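Local coordinates for putative uncharacterized protein (Streptococcus suis, PDB 4XZ7), which is a transglutaminase with antiphagocytic properties that acts as a virulence factor and probably cross-links proteins through glutamine side chains, at residues H99-E104 with K120-L125; L105-N110 with A141-A146; V38-L41 with R46-T49. All coordinates share one frame; numbering follows the deposited sequence.

Interaction 1 of 3, residues H99-E104 with K120-L125; sequences HNQMRE and KRIHAL
Ile122, on strand 121-124, pushes its CD1 methyl against the aliphatic part of Gln101, the last residue of helix 95-101, and this is where the two segments come closest. CD1 lies 3.8 Å from Gln101 CG and 3.9 Å from Gln101 CB, so one methyl group rests on two consecutive methylenes while the two side chains cross obliquely. Ile122 reaches that far because its CG1 branch stands anti to the backbone N (chi1 176°) and runs on nearly extended, with CD1 as the leading atom. The other branch, the CG2 methyl, faces Met102, with CG2 4.3 Å from Met102 SD, a looser van der Waals contact. Met102 is the first residue beyond the helix to abandon helical backbone angles, and its side chain folds so that the sulfur, rather than CB, approaches the strand.

The tight part is therefore small and wholly apolar. Around it the contact opens quickly: the exposed His99 and Asn100, and Arg103 just past the helix, take no part. Gln101 itself is amphipathic. Its chain bends at chi2 (90°), and the amide beyond the bend gives OE1 to Arg106 NH2 in a hydrogen bond, so that the polar end is paired while the methylenes serve the packing.

Strand 121-124 runs between strand 90-91, parallel to it, and strand 157-167, antiparallel to it. Val90 touches both Gln101 and Ile122, and His161 touches both Met102 and Ile122, so the end of helix 95-101 sits on one face of this mixed sheet.

Interaction 2 of 3, residues L105-N110 with A141-A146; sequences LRFSGN and AGLGTA
A buried apolar cluster at the subunit interface joins Leu105 and Phe107, at the short strand 106-107, to Leu143, whose backbone N takes part in the Schellman motif that closes helix 132-140. In that motif Gly142, with positive phi, is the C-prime residue, and the chain then leaves the helix for strand 143-144. Leu143 points its side chain at the other segment and meets the aromatic ring with both methyls: CD1 and CD2 are each 4.1 Å from Phe107 CE2. The two side chains cross at about a right angle, and CD1 approaches the ring obliquely. Phe107 reaches it by its far end, since CG lies beside the backbone N (chi1 -80°) and the ring carries CE2 and CZ across. Leu105 adds a methyl-to-methyl contact, its CD1 lying 4.2 Å from Leu143 CD1.

Leu138 of helix 132-140 also touches Leu105 and Leu143; Phe191 and Phe376 of the second subunit meet the Phe107 ring, and Leu105 packs on that same Phe376. Every side-chain contact between the two segments is thus dispersive, without a polar pair to fix direction; the cluster depends on burial and on shape, and part of that burial comes from the partner chain of the homodimer.

Interaction 3 of 3, residues V38-L41 with R46-T49; sequences VLKL and RLGT
Val38 and Gly48 form an antiparallel hydrogen-bonded pair, their CA atoms 4.7 Å apart, in the beta hairpin made by strands 36-40 and 48-51. The backbone bonds come first. Val38 N donates to Gly48 O at 2.8 Å, and Gly48 N returns a bond to Val38 O at 3.2 Å with a fairly straight N-H...O angle of 164°. Leu47 N also turns to Val38 O, at 2.7 Å, but its angle of 123° makes that bond weak despite the short distance. One carbonyl oxygen thus receives two successive N-H groups, and Leu47 and Gly48 together face Val38: a classic beta bulge, which puts one extra residue on the 46-49 side.

Apolar contacts lie to both sides of this bonded pair. Leu47 lies alongside Val38, both side chains pointing the same way, with Val38 CG1 4.1 Å from Leu47 CB. Lys40 joins on the same flank, its CB also 4.1 Å from Leu47 CB. Phe59 of helix 53-59 and Val84 of strand 79-86 each touch both Val38 and Leu47. Leu39, the alternate residue, has its side chain on the other face, where CD2 meets the CG methylene of Arg46 at 3.9 Å and the two side chains cross.

The charged ends take a different course. Lys40 has CG opposite its backbone N (chi1 -180°), and the chain stays extended beyond it, carrying NZ away from the 46-49 segment to a weak hydrogen bond with Asn86 OD1. The exposed Arg46 turns its guanidinium away too, though a crystal contact may influence where it ends. Both long side chains therefore contribute methylenes to the hairpin and take their charge elsewhere, and its register rests on backbone bonds gathered at Val38, with hydrophobic contacts on both faces.

Along the chain interaction 3 comes first, closing before the others open, whereas interactions 1 and 2 interleave: 99-104 runs straight into 105-110, and 120-125 precedes 141-146. These two, with centres 13 Å apart, reach the same mixed sheet through strand 157-167 and touch where Gln101 meets Arg106. Interaction 3 belongs to the other mixed sheet of this N-terminal part, its centre 22 Å from that of interaction 1; the two meet where Leu41 packs on His123. Interactions 2 and 3 do not touch, their nearest atoms being about 8 Å apart. All three lie in the part of the chain built on these two mixed sheets, and interaction 2 is the one most involved with the second subunit.

Interaction 1 of 3, residues H99-E104 with K120-L125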
ATOM      1  N   HIS B  99      13.690  30.238 -14.620  1.00 33.09           N
ATOM      2  CA  HIS B  99      14.884  29.484 -14.977  1.00 40.56           C
ATOM      3  C   HIS B  99      15.708  29.158 -13.737  1.00 34.77           C
ATOM      4  O   HIS B  99      16.309  28.088 -13.655  1.00 39.94           O
ATOM      5  CB  HIS B  99      15.689  30.234 -16.039  1.00 46.79           C
ATOM      6  CG  HIS B  99      14.993  30.285 -17.365  1.00 52.37           C
ATOM      7  ND1 HIS B  99      14.346  31.413 -17.828  1.00 58.24           N
ATOM      8  CD2 HIS B  99      14.792  29.328 -18.303  1.00 50.30           C
ATOM      9  CE1 HIS B  99      13.802  31.156 -19.004  1.00 53.64           C
ATOM     10  NE2 HIS B  99      14.056  29.897 -19.315  1.00 51.74           N
ATOM     11  N   ASN B 100      15.698  30.039 -12.749  1.00 29.10           N
ATOM     12  CA  ASN B 100      16.257  29.670 -11.460  1.00 35.33           C
ATOM     13  C   ASN B 100      15.598  28.396 -10.945  1.00 40.04           C
ATOM     14  O   ASN B 100      16.264  27.478 -10.471  1.00 48.94           O
ATOM     15  CB  ASN B 100      16.079  30.793 -10.444  1.00 45.22           C
ATOM     16  CG  ASN B 100      16.878  32.025 -10.793  1.00 51.67           C
ATOM     17  OD1 ASN B 100      17.906  31.943 -11.471  1.00 50.94           O
ATOM     18  ND2 ASN B 100      16.412  33.181 -10.329  1.00 50.94           N
ATOM     19  N   GLN B 101      14.281  28.345 -11.067  1.00 35.65           N
ATOM     20  CA  GLN B 101      13.492  27.272 -10.487  1.00 35.49           C
ATOM     21  C   GLN B 101      13.711  25.906 -11.168  1.00 34.35           C
ATOM     22  O   GLN B 101      13.620  24.861 -10.525  1.00 36.36           O
ATOM     23  CB  GLN B 101      12.018  27.661 -10.544  1.00 39.77           C
ATOM     24  CG  GLN B 101      11.201  27.142  -9.404  1.00 45.83           C
ATOM     25  CD  GLN B 101      11.169  28.098  -8.250  1.00 48.97           C
ATOM     26  OE1 GLN B 101      10.870  27.714  -7.126  1.00 53.31           O
ATOM     27  NE2 GLN B 101      11.465  29.362  -8.521  1.00 51.61           N
ATOM     28  N   MET B 102      13.992  25.926 -12.467  1.00 33.16           N
ATOM     29  CA  MET B 102      14.168  24.708 -13.255  1.00 24.31           C
ATOM     30  C   MET B 102      15.641  24.317 -13.467  1.00 34.14           C
ATOM     31  O   MET B 102      15.941  23.410 -14.256  1.00 32.60           O
ATOM     32  CB  MET B 102      13.487  24.868 -14.628  1.00 24.95           C
ATOM     33  CG  MET B 102      12.006  25.203 -14.571  1.00 25.93           C
ATOM     34  SD  MET B 102      11.098  24.050 -13.532  1.00 45.64           S
ATOM     35  CE  MET B 102      11.466  22.514 -14.371  1.00 24.00           C
ATOM     36  N   ARG B 103      16.561  24.991 -12.780  1.00 31.63           N
ATOM     37  CA  ARG B 103      17.989  24.739 -12.999  1.00 33.66           C
ATOM     38  C   ARG B 103      18.395  23.311 -12.632  1.00 30.86           C
ATOM     39  O   ARG B 103      19.191  22.666 -13.312  1.00 33.53           O
ATOM     40  CB  ARG B 103      18.840  25.730 -12.197  1.00 41.72           C
ATOM     41  CG  ARG B 103      20.275  25.814 -12.684  1.00 51.83           C
ATOM     42  CD  ARG B 103      21.081  26.844 -11.901  1.00 61.75           C
ATOM     43  NE  ARG B 103      20.330  28.076 -11.670  1.00 65.81           N
ATOM     44  CZ  ARG B 103      20.093  29.002 -12.598  1.00 70.39           C
ATOM     45  NH1 ARG B 103      19.404  30.091 -12.283  1.00 72.79           N
ATOM     46  NH2 ARG B 103      20.535  28.844 -13.840  1.00 69.73           N
ATOM     47  N   GLU B 104      17.829  22.831 -11.540  1.00 29.09           N
ATOM     48  CA  GLU B 104      18.157  21.523 -11.015  1.00 31.98           C
ATOM     49  C   GLU B 104      16.842  20.792 -10.832  1.00 27.98           C
ATOM     50  O   GLU B 104      15.854  21.400 -10.430  1.00 29.16           O
ATOM     51  CB  GLU B 104      18.937  21.657  -9.693  1.00 33.19           C
ATOM     52  CG  GLU B 104      19.050  20.398  -8.827  1.00 42.67           C
ATOM     53  CD  GLU B 104      20.044  20.564  -7.663  1.00 54.22           C
ATOM     54  OE1 GLU B 104      19.826  19.969  -6.577  1.00 44.80           O
ATOM     55  OE2 GLU B 104      21.053  21.287  -7.842  1.00 62.41           O
ATOM     56  N   LYS B 120       4.044  18.604  -7.398  1.00 23.93           N
ATOM     57  CA  LYS B 120       3.845  20.047  -7.486  1.00 20.57           C
ATOM     58  C   LYS B 120       3.982  20.539  -8.930  1.00 19.68           C
ATOM     59  O   LYS B 120       4.656  19.912  -9.763  1.00 19.44           O
ATOM     60  CB  LYS B 120       4.843  20.779  -6.586  1.00 24.23           C
ATOM     61  CG  LYS B 120       4.771  20.348  -5.128  1.00 32.66           C
ATOM     62  CD  LYS B 120       3.314  20.257  -4.663  1.00 45.10           C
ATOM     63  CE  LYS B 120       3.163  19.495  -3.346  1.00 47.34           C
ATOM     64  NZ  LYS B 120       3.818  20.195  -2.207  1.00 48.69           N
ATOM     65  N   ARG B 121       3.348  21.669  -9.220  1.00 24.28           N
ATOM     66  CA  ARG B 121       3.443  22.271 -10.545  1.00 20.52           C
ATOM     67  C   ARG B 121       4.006  23.691 -10.461  1.00 21.56           C
ATOM     68  O   ARG B 121       3.996  24.315  -9.399  1.00 20.45           O
ATOM     69  CB  ARG B 121       2.064  22.254 -11.238  1.00 20.59           C
ATOM     70  CG  ARG B 121       1.580  20.851 -11.536  1.00 16.90           C
ATOM     71  CD  ARG B 121       0.141  20.760 -12.045  1.00 17.80           C
ATOM     72  NE  ARG B 121      -0.395  19.414 -11.794  1.00 20.93           N
ATOM     73  CZ  ARG B 121      -0.738  18.564 -12.750  1.00 30.46           C
ATOM     74  NH1 ARG B 121      -0.629  18.922 -14.024  1.00 43.75           N
ATOM     75  NH2 ARG B 121      -1.198  17.369 -12.439  1.00 36.56           N
ATOM     76  N   ILE B 122       4.536  24.183 -11.577  1.00 15.38           N
ATOM     77  CA  ILE B 122       4.960  25.576 -11.673  1.00 16.38           C
ATOM     78  C   ILE B 122       4.130  26.205 -12.788  1.00 17.89           C
ATOM     79  O   ILE B 122       3.783  25.526 -13.771  1.00 15.26           O
ATOM     80  CB  ILE B 122       6.493  25.706 -11.950  1.00 18.70           C
ATOM     81  CG1 ILE B 122       6.915  27.158 -12.149  1.00 16.36           C
ATOM     82  CG2 ILE B 122       6.920  24.894 -13.175  1.00 16.52           C
ATOM     83  CD1 ILE B 122       8.408  27.354 -11.970  1.00 22.87           C
ATOM     84  N   HIS B 123       3.784  27.478 -12.620  1.00 18.87           N
ATOM     85  CA  HIS B 123       2.918  28.171 -13.566  1.00 22.81           C
ATOM     86  C   HIS B 123       3.492  29.534 -13.937  1.00 27.38           C
ATOM     87  O   HIS B 123       4.275  30.118 -13.191  1.00 21.93           O
ATOM     88  CB  HIS B 123       1.508  28.363 -12.992  1.00 20.10           C
ATOM     89  CG  HIS B 123       0.992  27.185 -12.224  1.00 18.41           C
ATOM     90  ND1 HIS B 123       0.311  26.142 -12.819  1.00 15.55           N
ATOM     91  CD2 HIS B 123       1.041  26.897 -10.901  1.00 16.55           C
ATOM     92  CE1 HIS B 123      -0.028  25.261 -11.896  1.00 17.14           C
ATOM     93  NE2 HIS B 123       0.408  25.694 -10.722  1.00 20.35           N
ATOM     94  N   ALA B 124       3.090  30.056 -15.083  1.00 25.63           N
ATOM     95  CA  ALA B 124       3.629  31.337 -15.509  1.00 24.83           C
ATOM     96  C   ALA B 124       2.728  31.964 -16.554  1.00 24.91           C
ATOM     97  O   ALA B 124       2.050  31.253 -17.301  1.00 20.08           O
ATOM     98  CB  ALA B 124       5.050  31.169 -16.047  1.00 22.75           C
ATOM     99  N   LEU B 125       2.710  33.296 -16.594  1.00 25.52           N
ATOM    100  CA  LEU B 125       1.924  34.015 -17.595  1.00 30.55           C
ATOM    101  C   LEU B 125       2.638  34.095 -18.941  1.00 29.46           C
ATOM    102  O   LEU B 125       2.088  34.607 -19.922  1.00 25.28           O
ATOM    103  CB  LEU B 125       1.589  35.421 -17.098  1.00 31.12           C
ATOM    104  CG  LEU B 125       0.631  35.433 -15.904  1.00 35.22           C
ATOM    105  CD1 LEU B 125       0.521  36.840 -15.349  1.00 42.13           C
ATOM    106  CD2 LEU B 125      -0.737  34.883 -16.271  1.00 27.81           C
TER

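Interaction 2 of 3, residues L105-N110 with A141-A146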
ATOM      1  N   LEU B 105      16.812  19.508 -11.163  1.00 29.33           N
ATOM      2  CA  LEU B 105      15.630  18.701 -10.886  1.00 27.92           C
ATOM      3  C   LEU B 105      15.247  18.865  -9.421  1.00 25.52           C
ATOM      4  O   LEU B 105      16.111  18.849  -8.545  1.00 26.74           O
ATOM      5  CB  LEU B 105      15.879  17.227 -11.185  1.00 24.48           C
ATOM      6  CG  LEU B 105      16.153  16.743 -12.603  1.00 25.73           C
ATOM      7  CD1 LEU B 105      16.074  15.225 -12.570  1.00 16.42           C
ATOM      8  CD2 LEU B 105      15.147  17.304 -13.597  1.00 20.70           C
ATOM      9  N   ARG B 106      13.954  19.013  -9.175  1.00 24.43           N
ATOM     10  CA  ARG B 106      13.394  19.143  -7.829  1.00 26.97           C
ATOM     11  C   ARG B 106      12.676  17.855  -7.446  1.00 23.88           C
ATOM     12  O   ARG B 106      11.675  17.505  -8.063  1.00 21.48           O
ATOM     13  CB  ARG B 106      12.425  20.319  -7.792  1.00 31.54           C
ATOM     14  CG  ARG B 106      11.671  20.490  -6.503  1.00 39.87           C
ATOM     15  CD  ARG B 106      12.225  21.672  -5.741  1.00 53.42           C
ATOM     16  NE  ARG B 106      12.386  22.852  -6.591  1.00 53.75           N
ATOM     17  CZ  ARG B 106      11.636  23.949  -6.503  1.00 47.05           C
ATOM     18  NH1 ARG B 106      10.657  24.026  -5.605  1.00 42.61           N
ATOM     19  NH2 ARG B 106      11.870  24.974  -7.314  1.00 37.19           N
ATOM     20  N   PHE B 107      13.193  17.133  -6.459  1.00 16.44           N
ATOM     21  CA  PHE B 107      12.637  15.830  -6.108  1.00 20.32           C
ATOM     22  C   PHE B 107      11.534  15.965  -5.064  1.00 26.84           C
ATOM     23  O   PHE B 107      11.657  16.749  -4.124  1.00 24.48           O
ATOM     24  CB  PHE B 107      13.744  14.884  -5.602  1.00 19.68           C
ATOM     25  CG  PHE B 107      14.551  14.268  -6.707  1.00 26.61           C
ATOM     26  CD1 PHE B 107      15.609  14.965  -7.285  1.00 23.81           C
ATOM     27  CD2 PHE B 107      14.233  13.011  -7.191  1.00 23.39           C
ATOM     28  CE1 PHE B 107      16.341  14.407  -8.321  1.00 23.91           C
ATOM     29  CE2 PHE B 107      14.960  12.448  -8.215  1.00 22.31           C
ATOM     30  CZ  PHE B 107      16.016  13.152  -8.790  1.00 16.65           C
ATOM     31  N   SER B 108      10.471  15.182  -5.241  1.00 38.08           N
ATOM     32  CA  SER B 108       9.271  15.251  -4.411  1.00 34.70           C
ATOM     33  C   SER B 108       9.560  15.170  -2.910  1.00 29.28           C
ATOM     34  O   SER B 108       9.038  15.957  -2.128  1.00 36.18           O
ATOM     35  CB  SER B 108       8.307  14.127  -4.810  1.00 40.13           C
ATOM     36  OG  SER B 108       7.061  14.256  -4.154  1.00 43.81           O
ATOM     37  N   GLY B 109      10.389  14.214  -2.517  1.00 28.35           N
ATOM     38  CA  GLY B 109      10.714  14.020  -1.112  1.00 41.53           C
ATOM     39  C   GLY B 109      11.446  15.162  -0.408  1.00 39.11           C
ATOM     40  O   GLY B 109      11.492  15.201   0.831  1.00 30.62           O
ATOM     41  N   ASN B 110      12.027  16.087  -1.168  1.00 32.63           N
ATOM     42  CA  ASN B 110      12.742  17.204  -0.536  1.00 38.53           C
ATOM     43  C   ASN B 110      11.869  18.456  -0.327  1.00 43.25           C
ATOM     44  O   ASN B 110      12.371  19.507   0.079  1.00 42.35           O
ATOM     45  CB  ASN B 110      13.988  17.585  -1.352  1.00 37.05           C
ATOM     46  CG  ASN B 110      15.007  16.458  -1.442  1.00 32.73           C
ATOM     47  OD1 ASN B 110      15.166  15.849  -2.498  1.00 29.76           O
ATOM     48  ND2 ASN B 110      15.713  16.187  -0.344  1.00 25.80           N
ATOM     49  N   ALA B 141      15.179   7.747 -16.656  1.00 17.90           N
ATOM     50  CA  ALA B 141      15.658   7.591 -15.275  1.00 21.21           C
ATOM     51  C   ALA B 141      14.567   7.038 -14.363  1.00 23.09           C
ATOM     52  O   ALA B 141      14.727   6.994 -13.145  1.00 15.29           O
ATOM     53  CB  ALA B 141      16.175   8.925 -14.724  1.00 19.23           C
ATOM     54  N   GLY B 142      13.447   6.633 -14.957  1.00 19.88           N
ATOM     55  CA  GLY B 142      12.331   6.100 -14.185  1.00 22.86           C
ATOM     56  C   GLY B 142      11.467   7.133 -13.485  1.00 21.72           C
ATOM     57  O   GLY B 142      10.671   6.798 -12.600  1.00 13.70           O
ATOM     58  N   LEU B 143      11.608   8.391 -13.897  1.00 15.68           N
ATOM     59  CA  LEU B 143      10.901   9.498 -13.259  1.00 13.79           C
ATOM     60  C   LEU B 143       9.778  10.024 -14.141  1.00 17.05           C
ATOM     61  O   LEU B 143       9.780   9.811 -15.357  1.00 15.46           O
ATOM     62  CB  LEU B 143      11.863  10.640 -12.945  1.00 14.19           C
ATOM     63  CG  LEU B 143      13.088  10.328 -12.085  1.00 21.24           C
ATOM     64  CD1 LEU B 143      14.112  11.484 -12.116  1.00 15.20           C
ATOM     65  CD2 LEU B 143      12.661  10.011 -10.634  1.00 21.07           C
ATOM     66  N   GLY B 144       8.834  10.725 -13.517  1.00 16.15           N
ATOM     67  CA  GLY B 144       7.792  11.457 -14.223  1.00 16.45           C
ATOM     68  C   GLY B 144       7.570  12.803 -13.564  1.00 17.02           C
ATOM     69  O   GLY B 144       8.131  13.095 -12.503  1.00 17.06           O
ATOM     70  N   THR B 145       6.742  13.636 -14.188  1.00 14.41           N
ATOM     71  CA  THR B 145       6.511  15.002 -13.713  1.00 13.12           C
ATOM     72  C   THR B 145       5.273  15.469 -14.444  1.00 20.25           C
ATOM     73  O   THR B 145       5.002  15.009 -15.554  1.00 17.93           O
ATOM     74  CB  THR B 145       7.712  15.944 -13.986  1.00 13.49           C
ATOM     75  OG1 THR B 145       7.680  17.057 -13.089  1.00 21.09           O
ATOM     76  CG2 THR B 145       7.661  16.474 -15.401  1.00 24.72           C
ATOM     77  N   ALA B 146       4.486  16.333 -13.811  1.00 19.25           N
ATOM     78  CA  ALA B 146       3.184  16.669 -14.368  1.00 20.03           C
ATOM     79  C   ALA B 146       3.325  17.196 -15.798  1.00 19.09           C
ATOM     80  O   ALA B 146       4.326  17.830 -16.161  1.00 13.23           O
ATOM     81  CB  ALA B 146       2.472  17.680 -13.494  1.00 17.46           C
TER

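Interaction 3 of 3, residues V38-L41 with R46-T49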
ATOM      1  N   VAL B  38     -15.176  25.905 -11.412  1.00 19.77           N
ATOM      2  CA  VAL B  38     -13.856  25.995 -10.805  1.00 20.35           C
ATOM      3  C   VAL B  38     -12.812  25.284 -11.646  1.00 22.79           C
ATOM      4  O   VAL B  38     -12.956  24.100 -11.952  1.00 17.99           O
ATOM      5  CB  VAL B  38     -13.827  25.402  -9.384  1.00 29.83           C
ATOM      6  CG1 VAL B  38     -12.423  25.548  -8.797  1.00 24.23           C
ATOM      7  CG2 VAL B  38     -14.885  26.092  -8.497  1.00 20.11           C
ATOM      8  N   LEU B  39     -11.771  26.026 -12.019  1.00 18.19           N
ATOM      9  CA  LEU B  39     -10.648  25.496 -12.778  1.00 17.49           C
ATOM     10  C   LEU B  39      -9.464  25.332 -11.862  1.00 17.09           C
ATOM     11  O   LEU B  39      -9.170  26.209 -11.068  1.00 22.38           O
ATOM     12  CB  LEU B  39     -10.268  26.420 -13.933  1.00 17.62           C
ATOM     13  CG  LEU B  39     -11.368  26.657 -14.970  1.00 28.06           C
ATOM     14  CD1 LEU B  39     -10.949  27.727 -15.975  1.00 20.91           C
ATOM     15  CD2 LEU B  39     -11.709  25.347 -15.670  1.00 20.82           C
ATOM     16  N   LYS B  40      -8.782  24.202 -11.979  1.00 19.81           N
ATOM     17  CA  LYS B  40      -7.555  23.988 -11.238  1.00 18.58           C
ATOM     18  C   LYS B  40      -6.398  24.015 -12.218  1.00 19.62           C
ATOM     19  O   LYS B  40      -6.401  23.288 -13.216  1.00 16.38           O
ATOM     20  CB  LYS B  40      -7.585  22.658 -10.481  1.00 19.54           C
ATOM     21  CG  LYS B  40      -6.319  22.393  -9.684  1.00 21.69           C
ATOM     22  CD  LYS B  40      -6.461  21.184  -8.744  1.00 26.83           C
ATOM     23  CE  LYS B  40      -5.178  20.990  -7.918  1.00 34.77           C
ATOM     24  NZ  LYS B  40      -5.235  19.856  -6.950  1.00 37.43           N
ATOM     25  N   LEU B  41      -5.405  24.839 -11.932  1.00 19.09           N
ATOM     26  CA  LEU B  41      -4.290  25.006 -12.854  1.00 16.30           C
ATOM     27  C   LEU B  41      -3.525  23.708 -12.983  1.00 20.61           C
ATOM     28  O   LEU B  41      -3.094  23.131 -11.983  1.00 20.65           O
ATOM     29  CB  LEU B  41      -3.367  26.119 -12.391  1.00 15.85           C
ATOM     30  CG  LEU B  41      -3.913  27.540 -12.417  1.00 24.16           C
ATOM     31  CD1 LEU B  41      -2.778  28.542 -12.172  1.00 22.67           C
ATOM     32  CD2 LEU B  41      -4.614  27.810 -13.758  1.00 25.42           C
ATOM     33  N   ARG B  46     -12.751  20.790 -15.379  1.00 23.60           N
ATOM     34  CA  ARG B  46     -13.121  21.628 -14.236  1.00 26.80           C
ATOM     35  C   ARG B  46     -12.946  20.827 -12.949  1.00 25.20           C
ATOM     36  O   ARG B  46     -13.291  19.652 -12.900  1.00 26.80           O
ATOM     37  CB  ARG B  46     -14.570  22.113 -14.335  1.00 19.08           C
ATOM     38  CG  ARG B  46     -14.882  23.118 -15.443  1.00 18.41           C
ATOM     39  CD  ARG B  46     -16.396  23.182 -15.727  1.00 23.13           C
ATOM     40  NE  ARG B  46     -16.679  22.887 -17.141  1.00 42.17           N
ATOM     41  CZ  ARG B  46     -17.285  21.790 -17.584  1.00 51.81           C
ATOM     42  NH1 ARG B  46     -17.705  20.865 -16.737  1.00 57.25           N
ATOM     43  NH2 ARG B  46     -17.477  21.612 -18.883  1.00 59.42           N
ATOM     44  N   LEU B  47     -12.388  21.454 -11.926  1.00 19.74           N
ATOM     45  CA  LEU B  47     -12.402  20.876 -10.586  1.00 26.39           C
ATOM     46  C   LEU B  47     -13.828  20.844 -10.027  1.00 26.61           C
ATOM     47  O   LEU B  47     -14.185  19.927  -9.304  1.00 27.54           O
ATOM     48  CB  LEU B  47     -11.499  21.670  -9.648  1.00 29.55           C
ATOM     49  CG  LEU B  47     -11.398  21.116  -8.225  1.00 25.61           C
ATOM     50  CD1 LEU B  47     -10.730  19.749  -8.252  1.00 18.68           C
ATOM     51  CD2 LEU B  47     -10.617  22.087  -7.361  1.00 24.30           C
ATOM     52  N   GLY B  48     -14.642  21.840 -10.383  1.00 19.01           N
ATOM     53  CA  GLY B  48     -16.028  21.891  -9.946  1.00 18.93           C
ATOM     54  C   GLY B  48     -16.921  22.518 -10.994  1.00 24.21           C
ATOM     55  O   GLY B  48     -16.507  23.436 -11.706  1.00 23.06           O
ATOM     56  N   THR B  49     -18.147  22.011 -11.111  1.00 21.51           N
ATOM     57  CA  THR B  49     -19.119  22.612 -12.004  1.00 30.92           C
ATOM     58  C   THR B  49     -20.316  23.034 -11.173  1.00 32.70           C
ATOM     59  O   THR B  49     -20.835  22.241 -10.375  1.00 23.48           O
ATOM     60  CB  THR B  49     -19.572  21.649 -13.121  1.00 48.80           C
ATOM     61  OG1 THR B  49     -20.473  20.675 -12.584  1.00 62.89           O
ATOM     62  CG2 THR B  49     -18.395  20.941 -13.720  1.00 19.68           C
TER